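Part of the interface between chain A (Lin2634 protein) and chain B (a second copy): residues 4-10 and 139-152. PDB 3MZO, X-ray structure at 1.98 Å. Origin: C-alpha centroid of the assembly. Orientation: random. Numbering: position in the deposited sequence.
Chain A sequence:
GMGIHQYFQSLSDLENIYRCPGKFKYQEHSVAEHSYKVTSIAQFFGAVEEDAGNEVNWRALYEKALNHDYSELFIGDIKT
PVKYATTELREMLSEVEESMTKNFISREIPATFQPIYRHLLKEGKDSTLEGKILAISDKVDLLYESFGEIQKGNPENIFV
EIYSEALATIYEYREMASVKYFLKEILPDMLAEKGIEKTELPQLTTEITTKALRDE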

ATOM      1  N   ILE A   4      -7.073  29.057  -7.159  1.00 21.62           N
ATOM      2  CA  ILE A   4      -6.097  28.545  -6.233  1.00 21.21           C
ATOM      3  C   ILE A   4      -6.604  27.279  -5.527  1.00 21.59           C
ATOM      4  O   ILE A   4      -5.813  26.400  -5.188  1.00 21.31           O
ATOM      5  CB  ILE A   4      -5.653  29.618  -5.207  1.00 20.19           C
ATOM      6  CG1 ILE A   4      -5.043  30.836  -5.939  1.00 23.76           C
ATOM      7  CG2 ILE A   4      -4.589  29.071  -4.236  1.00 18.67           C
ATOM      8  CD1 ILE A   4      -3.740  30.517  -6.668  1.00 20.32           C
ATOM      9  N   HIS A   5      -7.918  27.157  -5.372  1.00 21.81           N
ATOM     10  CA  HIS A   5      -8.501  25.937  -4.813  1.00 23.52           C
ATOM     11  C   HIS A   5      -8.024  24.712  -5.618  1.00 23.43           C
ATOM     12  O   HIS A   5      -7.610  23.708  -5.047  1.00 20.12           O
ATOM     13  CB  HIS A   5     -10.042  26.049  -4.755  1.00 24.12           C
ATOM     14  CG  HIS A   5     -10.730  24.738  -4.619  1.00 23.46           C
ATOM     15  ND1 HIS A   5     -10.646  23.980  -3.471  1.00 24.44           N
ATOM     16  CD2 HIS A   5     -11.470  24.023  -5.500  1.00 24.61           C
ATOM     17  CE1 HIS A   5     -11.317  22.852  -3.651  1.00 29.59           C
ATOM     18  NE2 HIS A   5     -11.824  22.854  -4.875  1.00 25.42           N
ATOM     19  N   GLN A   6      -8.040  24.820  -6.936  1.00 26.11           N
ATOM     20  CA  GLN A   6      -7.601  23.723  -7.804  1.00 28.61           C
ATOM     21  C   GLN A   6      -6.140  23.405  -7.571  1.00 26.26           C
ATOM     22  O   GLN A   6      -5.721  22.242  -7.611  1.00 27.30           O
ATOM     23  CB  GLN A   6      -7.768  24.107  -9.294  1.00 28.53           C
ATOM     24  CG  GLN A   6      -9.168  24.002  -9.804  1.00 47.35           C
ATOM     25  CD  GLN A   6      -9.585  22.557 -10.047  1.00 60.40           C
ATOM     26  OE1 GLN A   6     -10.496  22.045  -9.390  1.00 71.30           O
ATOM     27  NE2 GLN A   6      -8.904  21.886 -10.985  1.00 64.00           N
ATOM     28  N   TYR A   7      -5.345  24.451  -7.404  1.00 23.53           N
ATOM     29  CA  TYR A   7      -3.920  24.283  -7.145  1.00 23.32           C
ATOM     30  C   TYR A   7      -3.701  23.565  -5.807  1.00 22.94           C
ATOM     31  O   TYR A   7      -2.904  22.619  -5.730  1.00 20.32           O
ATOM     32  CB  TYR A   7      -3.220  25.621  -7.164  1.00 22.65           C
ATOM     33  CG  TYR A   7      -1.836  25.570  -6.599  1.00 21.81           C
ATOM     34  CD1 TYR A   7      -0.806  24.945  -7.286  1.00 24.12           C
ATOM     35  CD2 TYR A   7      -1.548  26.160  -5.392  1.00 18.20           C
ATOM     36  CE1 TYR A   7       0.483  24.886  -6.764  1.00 20.63           C
ATOM     37  CE2 TYR A   7      -0.277  26.064  -4.829  1.00 22.50           C
ATOM     38  CZ  TYR A   7       0.741  25.427  -5.524  1.00 25.25           C
ATOM     39  OH  TYR A   7       2.009  25.393  -4.980  1.00 20.73           O
ATOM     40  N   PHE A   8      -4.392  24.019  -4.760  1.00 21.43           N
ATOM     41  CA  PHE A   8      -4.307  23.362  -3.470  1.00 21.35           C
ATOM     42  C   PHE A   8      -4.701  21.858  -3.544  1.00 21.87           C
ATOM     43  O   PHE A   8      -4.026  21.015  -2.934  1.00 21.86           O
ATOM     44  CB  PHE A   8      -5.150  24.060  -2.425  1.00 22.30           C
ATOM     45  CG  PHE A   8      -4.570  25.372  -1.898  1.00 21.23           C
ATOM     46  CD1 PHE A   8      -3.277  25.816  -2.231  1.00 18.37           C
ATOM     47  CD2 PHE A   8      -5.319  26.131  -1.017  1.00 23.58           C
ATOM     48  CE1 PHE A   8      -2.767  27.002  -1.674  1.00 22.73           C
ATOM     49  CE2 PHE A   8      -4.810  27.293  -0.451  1.00 20.42           C
ATOM     50  CZ  PHE A   8      -3.547  27.743  -0.818  1.00 17.21           C
ATOM     51  N   GLN A   9      -5.781  21.525  -4.260  1.00 23.21           N
ATOM     52  CA  GLN A   9      -6.172  20.105  -4.440  1.00 23.72           C
ATOM     53  C   GLN A   9      -5.068  19.304  -5.108  1.00 23.63           C
ATOM     54  O   GLN A   9      -4.760  18.181  -4.705  1.00 24.22           O
ATOM     55  CB  GLN A   9      -7.434  19.967  -5.272  1.00 27.56           C
ATOM     56  CG  GLN A   9      -8.678  20.389  -4.580  1.00 29.56           C
ATOM     57  CD  GLN A   9      -9.901  20.126  -5.429  1.00 32.74           C
ATOM     58  OE1 GLN A   9     -10.004  20.563  -6.604  1.00 41.09           O
ATOM     59  NE2 GLN A   9     -10.835  19.416  -4.850  1.00 28.00           N
ATOM     60  N   SER A  10      -4.439  19.914  -6.088  1.00 23.00           N
ATOM     61  CA  SER A  10      -3.356  19.284  -6.853  1.00 26.21           C
ATOM     62  C   SER A  10      -2.160  18.831  -6.037  1.00 24.94           C
ATOM     63  O   SER A  10      -1.509  17.872  -6.415  1.00 25.48           O
ATOM     64  CB  SER A  10      -2.869  20.180  -8.008  1.00 24.46           C
ATOM     65  OG  SER A  10      -1.906  21.149  -7.619  1.00 23.79           O
TER
ATOM     66  N   LYS B 139      -3.791  24.494   9.177  1.00 19.77           N
ATOM     67  CA  LYS B 139      -5.234  24.255   9.183  1.00 20.07           C
ATOM     68  C   LYS B 139      -5.854  24.165   7.792  1.00 18.42           C
ATOM     69  O   LYS B 139      -6.806  23.412   7.611  1.00 18.53           O
ATOM     70  CB  LYS B 139      -5.982  25.296  10.011  1.00 21.05           C
ATOM     71  CG  LYS B 139      -5.672  25.274  11.500  1.00 24.67           C
ATOM     72  CD  LYS B 139      -5.861  23.889  12.122  1.00 26.87           C
ATOM     73  CE  LYS B 139      -5.588  23.895  13.603  1.00 31.24           C
ATOM     74  NZ  LYS B 139      -5.803  22.516  14.142  1.00 31.50           N
ATOM     75  N   VAL B 140      -5.346  24.938   6.836  1.00 20.07           N
ATOM     76  CA  VAL B 140      -5.778  24.775   5.433  1.00 19.30           C
ATOM     77  C   VAL B 140      -5.487  23.330   4.935  1.00 20.17           C
ATOM     78  O   VAL B 140      -6.357  22.707   4.310  1.00 20.34           O
ATOM     79  CB  VAL B 140      -5.221  25.865   4.494  1.00 15.91           C
ATOM     80  CG1 VAL B 140      -5.534  25.507   3.064  1.00 17.61           C
ATOM     81  CG2 VAL B 140      -5.879  27.298   4.833  1.00 14.90           C
ATOM     82  N   ASP B 141      -4.323  22.771   5.243  1.00 19.65           N
ATOM     83  CA  ASP B 141      -4.090  21.380   4.833  1.00 20.13           C
ATOM     84  C   ASP B 141      -5.080  20.408   5.512  1.00 19.88           C
ATOM     85  O   ASP B 141      -5.596  19.501   4.878  1.00 18.50           O
ATOM     86  CB  ASP B 141      -2.690  20.886   5.134  1.00 20.36           C
ATOM     87  CG  ASP B 141      -2.375  19.553   4.394  1.00 25.84           C
ATOM     88  OD1 ASP B 141      -2.698  19.432   3.162  1.00 22.83           O
ATOM     89  OD2 ASP B 141      -1.900  18.607   5.072  1.00 24.22           O
ATOM     90  N   LEU B 142      -5.302  20.589   6.807  1.00 20.30           N
ATOM     91  CA  LEU B 142      -6.239  19.761   7.539  1.00 21.87           C
ATOM     92  C   LEU B 142      -7.656  19.915   6.953  1.00 21.32           C
ATOM     93  O   LEU B 142      -8.411  18.954   6.879  1.00 20.84           O
ATOM     94  CB  LEU B 142      -6.228  20.133   8.995  1.00 23.19           C
ATOM     95  CG  LEU B 142      -6.958  19.290  10.009  1.00 28.91           C
ATOM     96  CD1 LEU B 142      -6.322  17.920  10.138  1.00 25.75           C
ATOM     97  CD2 LEU B 142      -6.945  20.034  11.374  1.00 30.89           C
ATOM     98  N   LEU B 143      -8.009  21.135   6.565  1.00 21.72           N
ATOM     99  CA  LEU B 143      -9.288  21.412   5.915  1.00 23.31           C
ATOM    100  C   LEU B 143      -9.413  20.603   4.601  1.00 20.76           C
ATOM    101  O   LEU B 143     -10.429  19.979   4.348  1.00 20.93           O
ATOM    102  CB  LEU B 143      -9.458  22.906   5.604  1.00 21.02           C
ATOM    103  CG  LEU B 143     -10.892  23.372   5.328  1.00 25.49           C
ATOM    104  CD1 LEU B 143     -11.729  23.453   6.640  1.00 22.16           C
ATOM    105  CD2 LEU B 143     -10.912  24.729   4.635  1.00 25.27           C
ATOM    106  N   TYR B 144      -8.378  20.659   3.777  1.00 20.09           N
ATOM    107  CA  TYR B 144      -8.326  19.933   2.515  1.00 21.48           C
ATOM    108  C   TYR B 144      -8.308  18.439   2.700  1.00 19.13           C
ATOM    109  O   TYR B 144      -8.992  17.732   1.959  1.00 19.66           O
ATOM    110  CB  TYR B 144      -7.133  20.396   1.647  1.00 21.92           C
ATOM    111  CG  TYR B 144      -7.559  21.560   0.811  1.00 19.49           C
ATOM    112  CD1 TYR B 144      -7.617  22.855   1.357  1.00 24.28           C
ATOM    113  CD2 TYR B 144      -7.953  21.376  -0.502  1.00 20.87           C
ATOM    114  CE1 TYR B 144      -8.028  23.940   0.601  1.00 17.97           C
ATOM    115  CE2 TYR B 144      -8.424  22.455  -1.271  1.00 22.40           C
ATOM    116  CZ  TYR B 144      -8.439  23.736  -0.712  1.00 23.43           C
ATOM    117  OH  TYR B 144      -8.881  24.812  -1.425  1.00 20.65           O
ATOM    118  N   GLU B 145      -7.553  17.947   3.669  1.00 18.39           N
ATOM    119  CA  GLU B 145      -7.595  16.512   3.975  1.00 20.22           C
ATOM    120  C   GLU B 145      -9.000  16.014   4.265  1.00 21.53           C
ATOM    121  O   GLU B 145      -9.459  15.040   3.671  1.00 20.75           O
ATOM    122  CB  GLU B 145      -6.787  16.185   5.233  1.00 21.05           C
ATOM    123  CG  GLU B 145      -5.287  16.229   5.042  1.00 26.94           C
ATOM    124  CD  GLU B 145      -4.566  15.847   6.335  1.00 31.48           C
ATOM    125  OE1 GLU B 145      -4.978  16.318   7.415  1.00 28.39           O
ATOM    126  OE2 GLU B 145      -3.598  15.074   6.277  1.00 26.50           O
ATOM    127  N   SER B 146      -9.677  16.708   5.182  1.00 19.92           N
ATOM    128  CA  SER B 146     -10.999  16.318   5.628  1.00 21.18           C
ATOM    129  C   SER B 146     -12.049  16.514   4.538  1.00 21.22           C
ATOM    130  O   SER B 146     -12.910  15.665   4.306  1.00 19.98           O
ATOM    131  CB  SER B 146     -11.342  17.046   6.932  1.00 24.62           C
ATOM    132  OG  SER B 146     -11.450  18.448   6.746  1.00 26.45           O
ATOM    133  N   PHE B 147     -11.939  17.617   3.821  1.00 20.87           N
ATOM    134  CA  PHE B 147     -12.816  17.864   2.726  1.00 20.12           C
ATOM    135  C   PHE B 147     -12.703  16.790   1.640  1.00 22.55           C
ATOM    136  O   PHE B 147     -13.717  16.350   1.080  1.00 24.73           O
ATOM    137  CB  PHE B 147     -12.491  19.229   2.129  1.00 20.93           C
ATOM    138  CG  PHE B 147     -13.305  19.570   0.969  1.00 21.52           C
ATOM    139  CD1 PHE B 147     -14.613  20.050   1.140  1.00 23.42           C
ATOM    140  CD2 PHE B 147     -12.813  19.395  -0.303  1.00 26.41           C
ATOM    141  CE1 PHE B 147     -15.409  20.372   0.016  1.00 30.05           C
ATOM    142  CE2 PHE B 147     -13.598  19.706  -1.417  1.00 25.14           C
ATOM    143  CZ  PHE B 147     -14.902  20.189  -1.248  1.00 28.94           C
ATOM    144  N   GLY B 148     -11.477  16.418   1.304  1.00 21.64           N
ATOM    145  CA  GLY B 148     -11.230  15.353   0.311  1.00 22.41           C
ATOM    146  C   GLY B 148     -11.931  14.067   0.677  1.00 22.30           C
ATOM    147  O   GLY B 148     -12.596  13.438  -0.155  1.00 23.11           O
ATOM    148  N   GLU B 149     -11.832  13.675   1.944  1.00 20.50           N
ATOM    149  CA  GLU B 149     -12.503  12.472   2.389  1.00 21.10           C
ATOM    150  C   GLU B 149     -14.007  12.589   2.268  1.00 24.88           C
ATOM    151  O   GLU B 149     -14.675  11.639   1.814  1.00 25.73           O
ATOM    152  CB  GLU B 149     -12.095  12.069   3.807  1.00 19.28           C
ATOM    153  CG  GLU B 149     -10.643  11.626   3.871  1.00 20.41           C
ATOM    154  CD  GLU B 149     -10.391  10.358   3.048  1.00 23.82           C
ATOM    155  OE1 GLU B 149     -11.251   9.434   3.068  1.00 23.77           O
ATOM    156  OE2 GLU B 149      -9.374  10.278   2.343  1.00 25.50           O
ATOM    157  N   ILE B 150     -14.545  13.741   2.648  1.00 24.09           N
ATOM    158  CA  ILE B 150     -15.996  13.959   2.571  1.00 25.59           C
ATOM    159  C   ILE B 150     -16.438  13.900   1.099  1.00 23.72           C
ATOM    160  O   ILE B 150     -17.441  13.273   0.769  1.00 24.71           O
ATOM    161  CB  ILE B 150     -16.419  15.317   3.224  1.00 25.48           C
ATOM    162  CG1 ILE B 150     -16.164  15.320   4.752  1.00 26.71           C
ATOM    163  CG2 ILE B 150     -17.864  15.608   2.950  1.00 23.90           C
ATOM    164  CD1 ILE B 150     -16.018  16.765   5.317  1.00 26.73           C
ATOM    165  N   GLN B 151     -15.675  14.552   0.235  1.00 25.32           N
ATOM    166  CA  GLN B 151     -15.974  14.638  -1.197  1.00 28.72           C
ATOM    167  C   GLN B 151     -15.943  13.241  -1.875  1.00 31.49           C
ATOM    168  O   GLN B 151     -16.648  12.990  -2.829  1.00 30.81           O
ATOM    169  CB  GLN B 151     -14.958  15.561  -1.851  1.00 28.97           C
ATOM    170  CG  GLN B 151     -15.401  16.213  -3.107  1.00 37.52           C
ATOM    171  CD  GLN B 151     -14.343  17.100  -3.728  1.00 37.39           C
ATOM    172  OE1 GLN B 151     -13.167  17.047  -3.371  1.00 39.20           O
ATOM    173  NE2 GLN B 151     -14.758  17.914  -4.676  1.00 38.17           N
ATOM    174  N   LYS B 152     -15.117  12.338  -1.358  1.00 29.76           N
ATOM    175  CA  LYS B 152     -15.009  10.977  -1.868  1.00 27.54           C
ATOM    176  C   LYS B 152     -16.065  10.026  -1.301  1.00 30.72           C
ATOM    177  O   LYS B 152     -16.120   8.847  -1.677  1.00 34.56           O
ATOM    178  CB  LYS B 152     -13.591  10.454  -1.583  1.00 24.03           C
ATOM    179  CG  LYS B 152     -12.531  11.136  -2.419  1.00 25.12           C
ATOM    180  CD  LYS B 152     -11.119  10.702  -1.989  1.00 23.78           C
ATOM    181  CE  LYS B 152     -10.063  11.534  -2.678  1.00 29.72           C
ATOM    182  NZ  LYS B 152     -10.100  12.917  -2.201  1.00 31.21           N
TER

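Two helices cross here almost at right angles: the N-to-C directions of A:4-10 and B:139-151 differ by 81°, and their axes come no closer than 10.9 Å. That spacing leaves room for side chains, not for backbone contact; the nearest CA atoms, those of A:Gln9 and B:Tyr144, are 7.3 Å apart. The shared footprint is small, 287 Å² summed over both sides. Each helix holds itself together with i to i+4 backbone hydrogen bonds, as from B:Tyr144 N to B:Val140 O (2.9 Å).

Along chain B, the residues that make contact are B:Val140, B:Tyr144, B:Phe147 and B:Gln151, the three- and four-residue spacing that puts side chains on one helical face. All four direct their CA-to-CB bonds toward chain A. B:Val140 comes first, its CG1 lying 4.0 Å from A:Phe8 CE2 in a purely apolar contact.

B:Tyr144, one turn on, is the centre of the contact, with 95 Å² covered. Its ring receives A:Phe8 CB over one face, 4.0 Å from the ring centroid and 24° off the normal, a CH-pi arrangement. The A:Phe8 ring turns its edge toward the same ring in an offset edge-to-face pair, planes at 88°. At the tyrosine's edge, A:Gln9 CG approaches CE2 of B:Tyr144 to 3.9 Å. The hydroxyl completes the set: B:Tyr144 OH and A:His5 ND1 are 2.8 Å apart with an angle of 164°, a nearly linear hydrogen bond in which either partner could be the donor. A:His5 NE2 is hydrogen-bonded elsewhere in the structure, so both imidazole nitrogens are engaged.

B:Phe147 adds looser packing, its CE2 4.5 Å from A:His5 CE1. Finally, B:Gln151 reaches the side-chain end of A:Gln9, extending the contact beyond the aromatic cluster.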